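Local coordinates for protein DegQ (Legionella fallonii, PDB 3PV5) that probably degrades misfolded proteins as an HtrA-family serine protease with PDZ domains, and assembles into large self-compartmentalising particles of twelve subunits, at residues Ala36-Leu41 with Lys74-Gly79; Ala116-Gly121 with Ala128-Asp133. All coordinates share one frame; numbering follows the deposited sequence.

In the fold
Both contacts belong to the first six-stranded antiparallel barrel of the trypsin-like protease domain. Contact 1 pairs strands 32-40 and 74-85. Contact 2 pairs strands 113-122 and 127-131, which form a hairpin. One strand separates the two pairs in each direction round the barrel: 90-93 joins 74-85 to 127-131, and 101-107 joins 113-122 to 32-40. The contacts do not touch. Their centres are about 16 Å apart and their nearest atoms about 7 Å. The side chains of Ser77 in contact 1 and Ala128 in contact 2 lie near, without touching, the probable catalytic triad of Ser205, His96 and Asp126. Contact 1 also reaches a second subunit.

Contact 1: Ala36-Leu41 with Lys74-Gly79; sequences AVQGYL and KFESIG
Gly39 and Phe75 form a hydrogen-bonded pair in an antiparallel strand pairing of the first trypsin-fold barrel. Gly39 N donates to Phe75 O at 3.2 Å. Phe75 N returns a bond to Gly39 O at 2.8 Å. Further along, Val37 N donates to Ser77 O, and the bond is bent at its hydrogen (141°). The CA-H groups of Lys74, Glu76 and Gln38 add C-H...O contacts to carbonyls of the partner strand.

The apolar contacts centre on the Phe75 ring. Its CG sits between the backbone N and the carbonyl carbon (chi1 74°), which swings the ring across to the other strand. Gly39 N lies over one face near the rim, and Leu41 CD2 over the opposite face. Leu41 CG comes within 3.7 Å of Phe75 CD2. Val37 CG1 approaches Phe75 CE1 more loosely, at 4.3 Å. Gly39 has no side chain, and one face of the ring lies against its backbone; Phe75 CD2 is 3.3 Å from Gly39 C. On the other face of the sheet, Tyr40 crosses Lys74, with Tyr40 CE2 3.6 Å from Lys74 CB.

Charged groups lie on the same face as Tyr40. Lys74 NZ turns away from the pairing to a salt bridge with Glu395 of a second subunit, so this part of the barrel surface meets another subunit. The carboxylate of Glu76 bends back over the strands. Its OE1 stands 3.2 Å from Val37 O; both oxygens are acceptors, so the approach is not a hydrogen bond.

Contact 2: Ala116-Gly121 with Ala128-Asp133; sequences ARLIGG and AVLKID
The guanidinium of Arg117 has Lys131 CB over one face, and the two side chains run side by side in the same direction. They extend from a hydrogen-bonded pair of an antiparallel beta hairpin, which carries a classic beta bulge. Arg117 NH2 touches the Lys131 chain at CD (3.6 Å), but stays 5.0 Å from Lys131 NZ. The carboxylate of Asp133 is met at OD2 by Lys131 NZ, nearly along the C-O bond, in a 3.0 Å salt bridge. Asn88 O also accepts from this ammonium. The carboxylate probably offsets the lysine charge and eases the nearness of the two like-charged side chains.

Arg117 and Lys131 exchange two nearly straight backbone bonds, N to O each way. At the bulge, Ile119 and Gly120 both face Val129. Ile119 N donates to Val129 O at 3.0 Å, while Val129 N donates to Gly120 O. The backbone angles of Gly120 suit glycine, because a CB there would press on the preceding carbonyl O.

The bulge points the Ile119 side chain toward the partner strand. With CG1 beside the backbone N (chi1 -60°), Ile119 CD1 reaches Lys131 CB at 3.8 Å. On the face of the sheet opposite Arg117 and Lys131, Leu130 packs against Leu118 and against Ile91, Thr93 and Ile104 of neighbouring barrel strands. At the far end of the hairpin, Ala116 CB rests 3.7 Å from Ile132 CG2.

Contact 1: Ala36-Leu41 with Lys74-Gly79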
loop_
_atom_site.group_PDB
_atom_site.type_symbol
_atom_site.label_atom_id
_atom_site.label_comp_id
_atom_site.label_asym_id
_atom_site.label_seq_id
_atom_site.Cartn_x
_atom_site.Cartn_y
_atom_site.Cartn_z
ATOM N N ALA A 36 -31.306 5.583 29.768
ATOM C CA ALA A 36 -30.630 6.349 28.700
ATOM C C ALA A 36 -29.696 7.414 29.311
ATOM O O ALA A 36 -30.052 8.054 30.277
ATOM C CB ALA A 36 -31.681 6.977 27.727
ATOM N N VAL A 37 -28.507 7.573 28.748
ATOM C CA VAL A 37 -27.453 8.336 29.369
ATOM C C VAL A 37 -26.866 9.227 28.327
ATOM O O VAL A 37 -26.699 8.801 27.171
ATOM C CB VAL A 37 -26.324 7.434 29.857
ATOM C CG1 VAL A 37 -25.153 8.290 30.374
ATOM C CG2 VAL A 37 -26.808 6.486 30.928
ATOM N N GLN A 38 -26.574 10.466 28.720
ATOM C CA GLN A 38 -25.821 11.417 27.867
ATOM C C GLN A 38 -24.636 11.883 28.684
ATOM O O GLN A 38 -24.722 12.041 29.894
ATOM C CB GLN A 38 -26.673 12.637 27.470
ATOM C CG GLN A 38 -27.982 12.316 26.674
ATOM C CD GLN A 38 -29.195 13.154 27.145
ATOM O OE1 GLN A 38 -29.329 14.348 26.834
ATOM N NE2 GLN A 38 -30.064 12.521 27.925
ATOM N N GLY A 39 -23.525 12.103 28.030
ATOM C CA GLY A 39 -22.344 12.519 28.747
ATOM C C GLY A 39 -21.227 12.911 27.824
ATOM O O GLY A 39 -21.445 13.040 26.613
ATOM N N TYR A 40 -20.057 13.131 28.428
ATOM C CA TYR A 40 -18.795 13.357 27.716
ATOM C C TYR A 40 -17.727 12.373 28.254
ATOM O O TYR A 40 -17.710 12.042 29.453
ATOM C CB TYR A 40 -18.342 14.791 27.924
ATOM C CG TYR A 40 -19.356 15.850 27.492
ATOM C CD1 TYR A 40 -20.298 16.353 28.392
ATOM C CD2 TYR A 40 -19.353 16.351 26.209
ATOM C CE1 TYR A 40 -21.228 17.328 28.020
ATOM C CE2 TYR A 40 -20.282 17.326 25.811
ATOM C CZ TYR A 40 -21.225 17.821 26.729
ATOM O OH TYR A 40 -22.151 18.791 26.331
ATOM N N LEU A 41 -16.843 11.920 27.368
ATOM C CA LEU A 41 -15.966 10.775 27.664
ATOM C C LEU A 41 -14.677 11.151 28.425
ATOM O O LEU A 41 -14.233 12.306 28.410
ATOM C CB LEU A 41 -15.641 9.998 26.367
ATOM C CG LEU A 41 -16.778 9.151 25.674
ATOM C CD1 LEU A 41 -16.656 9.089 24.125
ATOM C CD2 LEU A 41 -16.928 7.694 26.231
ATOM N N LYS A 74 -18.975 14.110 23.446
ATOM C CA LYS A 74 -20.286 13.676 23.923
ATOM C C LYS A 74 -20.642 12.292 23.399
ATOM O O LYS A 74 -20.232 11.911 22.311
ATOM C CB LYS A 74 -21.392 14.689 23.630
ATOM C CG LYS A 74 -21.794 14.867 22.181
ATOM C CD LYS A 74 -22.861 15.957 22.070
ATOM C CE LYS A 74 -24.234 15.503 22.614
ATOM N NZ LYS A 74 -25.003 16.686 23.113
ATOM N N PHE A 75 -21.385 11.543 24.209
ATOM C CA PHE A 75 -21.746 10.165 23.894
ATOM C C PHE A 75 -23.164 9.886 24.379
ATOM O O PHE A 75 -23.689 10.576 25.242
ATOM C CB PHE A 75 -20.738 9.152 24.499
ATOM C CG PHE A 75 -20.860 8.965 25.994
ATOM C CD1 PHE A 75 -21.566 7.899 26.521
ATOM C CD2 PHE A 75 -20.260 9.847 26.876
ATOM C CE1 PHE A 75 -21.695 7.723 27.912
ATOM C CE2 PHE A 75 -20.378 9.676 28.275
ATOM C CZ PHE A 75 -21.096 8.618 28.781
ATOM N N GLU A 76 -23.776 8.893 23.752
ATOM C CA GLU A 76 -25.045 8.315 24.176
ATOM C C GLU A 76 -24.771 6.862 24.565
ATOM O O GLU A 76 -23.719 6.295 24.260
ATOM C CB GLU A 76 -26.079 8.373 23.032
ATOM C CG GLU A 76 -27.309 9.271 23.286
ATOM C CD GLU A 76 -28.592 8.454 23.673
ATOM O OE1 GLU A 76 -28.881 8.309 24.892
ATOM O OE2 GLU A 76 -29.306 7.956 22.754
ATOM N N SER A 77 -25.736 6.250 25.217
ATOM C CA SER A 77 -25.558 4.923 25.715
ATOM C C SER A 77 -26.881 4.557 26.342
ATOM O O SER A 77 -27.511 5.381 26.997
ATOM C CB SER A 77 -24.398 4.893 26.718
ATOM O OG SER A 77 -24.513 3.849 27.674
ATOM N N ILE A 78 -27.342 3.342 26.094
ATOM C CA ILE A 78 -28.595 2.921 26.637
ATOM C C ILE A 78 -28.456 1.497 27.113
ATOM O O ILE A 78 -27.760 0.703 26.512
ATOM C CB ILE A 78 -29.830 3.219 25.637
ATOM C CG1 ILE A 78 -30.495 1.962 25.066
ATOM C CG2 ILE A 78 -29.445 4.225 24.534
ATOM C CD1 ILE A 78 -31.614 1.427 25.949
ATOM N N GLY A 79 -29.106 1.208 28.238
ATOM C CA GLY A 79 -29.201 -0.111 28.765
ATOM C C GLY A 79 -30.504 -0.226 29.502
ATOM O O GLY A 79 -31.423 0.506 29.244
#

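Contact 2: Ala116-Gly121 with Ala128-Asp133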
loop_
_atom_site.group_PDB
_atom_site.type_symbol
_atom_site.label_atom_id
_atom_site.label_comp_id
_atom_site.label_asym_id
_atom_site.label_seq_id
_atom_site.Cartn_x
_atom_site.Cartn_y
_atom_site.Cartn_z
ATOM N N ALA A 116 -33.462 10.677 36.273
ATOM C CA ALA A 116 -33.067 9.818 37.395
ATOM C C ALA A 116 -31.834 10.367 38.104
ATOM O O ALA A 116 -31.025 11.065 37.510
ATOM C CB ALA A 116 -32.877 8.402 36.954
ATOM N N ARG A 117 -31.751 10.071 39.391
ATOM C CA ARG A 117 -30.558 10.418 40.194
ATOM C C ARG A 117 -29.692 9.174 40.445
ATOM O O ARG A 117 -30.223 8.138 40.818
ATOM C CB ARG A 117 -30.973 10.937 41.618
ATOM C CG ARG A 117 -31.662 12.281 41.650
ATOM C CD ARG A 117 -31.637 12.987 43.062
ATOM N NE ARG A 117 -32.260 12.227 44.173
ATOM C CZ ARG A 117 -31.606 11.656 45.201
ATOM N NH1 ARG A 117 -30.270 11.706 45.330
ATOM N NH2 ARG A 117 -32.316 11.021 46.133
ATOM N N LEU A 118 -28.380 9.337 40.358
ATOM C CA LEU A 118 -27.389 8.350 40.873
ATOM C C LEU A 118 -27.220 8.461 42.347
ATOM O O LEU A 118 -26.739 9.465 42.825
ATOM C CB LEU A 118 -25.990 8.609 40.298
ATOM C CG LEU A 118 -25.063 7.425 40.030
ATOM C CD1 LEU A 118 -23.613 7.777 40.299
ATOM C CD2 LEU A 118 -25.495 6.187 40.775
ATOM N N ILE A 119 -27.618 7.451 43.062
ATOM C CA ILE A 119 -27.358 7.374 44.469
ATOM C C ILE A 119 -25.916 6.872 44.779
ATOM O O ILE A 119 -25.343 7.195 45.800
ATOM C CB ILE A 119 -28.327 6.359 45.075
ATOM C CG1 ILE A 119 -29.783 6.802 44.826
ATOM C CG2 ILE A 119 -28.050 6.158 46.543
ATOM C CD1 ILE A 119 -30.092 8.285 45.223
ATOM N N GLY A 120 -25.411 5.999 43.922
ATOM C CA GLY A 120 -24.067 5.531 43.949
ATOM C C GLY A 120 -23.848 4.258 43.123
ATOM O O GLY A 120 -24.765 3.433 42.959
ATOM N N GLY A 121 -22.637 4.111 42.629
ATOM C CA GLY A 121 -22.210 2.905 41.946
ATOM C C GLY A 121 -20.892 2.278 42.433
ATOM O O GLY A 121 -20.107 2.879 43.201
ATOM N N ALA A 128 -24.893 -0.234 39.938
ATOM C CA ALA A 128 -25.188 1.180 40.205
ATOM C C ALA A 128 -26.643 1.292 40.583
ATOM O O ALA A 128 -27.468 0.545 40.083
ATOM C CB ALA A 128 -24.885 1.993 39.129
ATOM N N VAL A 129 -26.918 2.124 41.599
ATOM C CA VAL A 129 -28.247 2.279 42.153
ATOM C C VAL A 129 -28.773 3.651 41.795
ATOM O O VAL A 129 -28.008 4.679 41.868
ATOM C CB VAL A 129 -28.241 2.159 43.667
ATOM C CG1 VAL A 129 -29.634 2.481 44.189
ATOM C CG2 VAL A 129 -27.732 0.747 44.130
ATOM N N LEU A 130 -30.047 3.689 41.374
ATOM C CA LEU A 130 -30.650 4.934 40.865
ATOM C C LEU A 130 -31.949 5.232 41.586
ATOM O O LEU A 130 -32.661 4.314 42.034
ATOM C CB LEU A 130 -30.967 4.794 39.403
ATOM C CG LEU A 130 -29.854 4.614 38.375
ATOM C CD1 LEU A 130 -30.498 4.494 36.926
ATOM C CD2 LEU A 130 -28.893 5.748 38.472
ATOM N N LYS A 131 -32.274 6.519 41.676
ATOM C CA LYS A 131 -33.574 6.961 42.222
ATOM C C LYS A 131 -34.323 7.733 41.188
ATOM O O LYS A 131 -33.751 8.545 40.476
ATOM C CB LYS A 131 -33.418 7.867 43.460
ATOM C CG LYS A 131 -34.643 7.826 44.376
ATOM C CD LYS A 131 -34.274 7.985 45.877
ATOM C CE LYS A 131 -35.550 8.064 46.817
ATOM N NZ LYS A 131 -36.762 8.657 46.083
ATOM N N ILE A 132 -35.604 7.446 41.099
ATOM C CA ILE A 132 -36.567 8.288 40.338
ATOM C C ILE A 132 -37.664 8.645 41.311
ATOM O O ILE A 132 -37.965 7.856 42.201
ATOM C CB ILE A 132 -37.226 7.570 39.134
ATOM C CG1 ILE A 132 -37.881 6.255 39.536
ATOM C CG2 ILE A 132 -36.245 7.337 38.100
ATOM C CD1 ILE A 132 -38.652 5.543 38.319
ATOM N N ASP A 133 -38.241 9.851 41.203
ATOM C CA ASP A 133 -39.323 10.224 42.152
ATOM C C ASP A 133 -40.639 10.099 41.356
ATOM O O ASP A 133 -40.884 10.863 40.419
ATOM C CB ASP A 133 -39.102 11.634 42.734
ATOM C CG ASP A 133 -37.737 11.791 43.469
ATOM O OD1 ASP A 133 -36.955 12.712 43.117
ATOM O OD2 ASP A 133 -37.430 11.038 44.428
#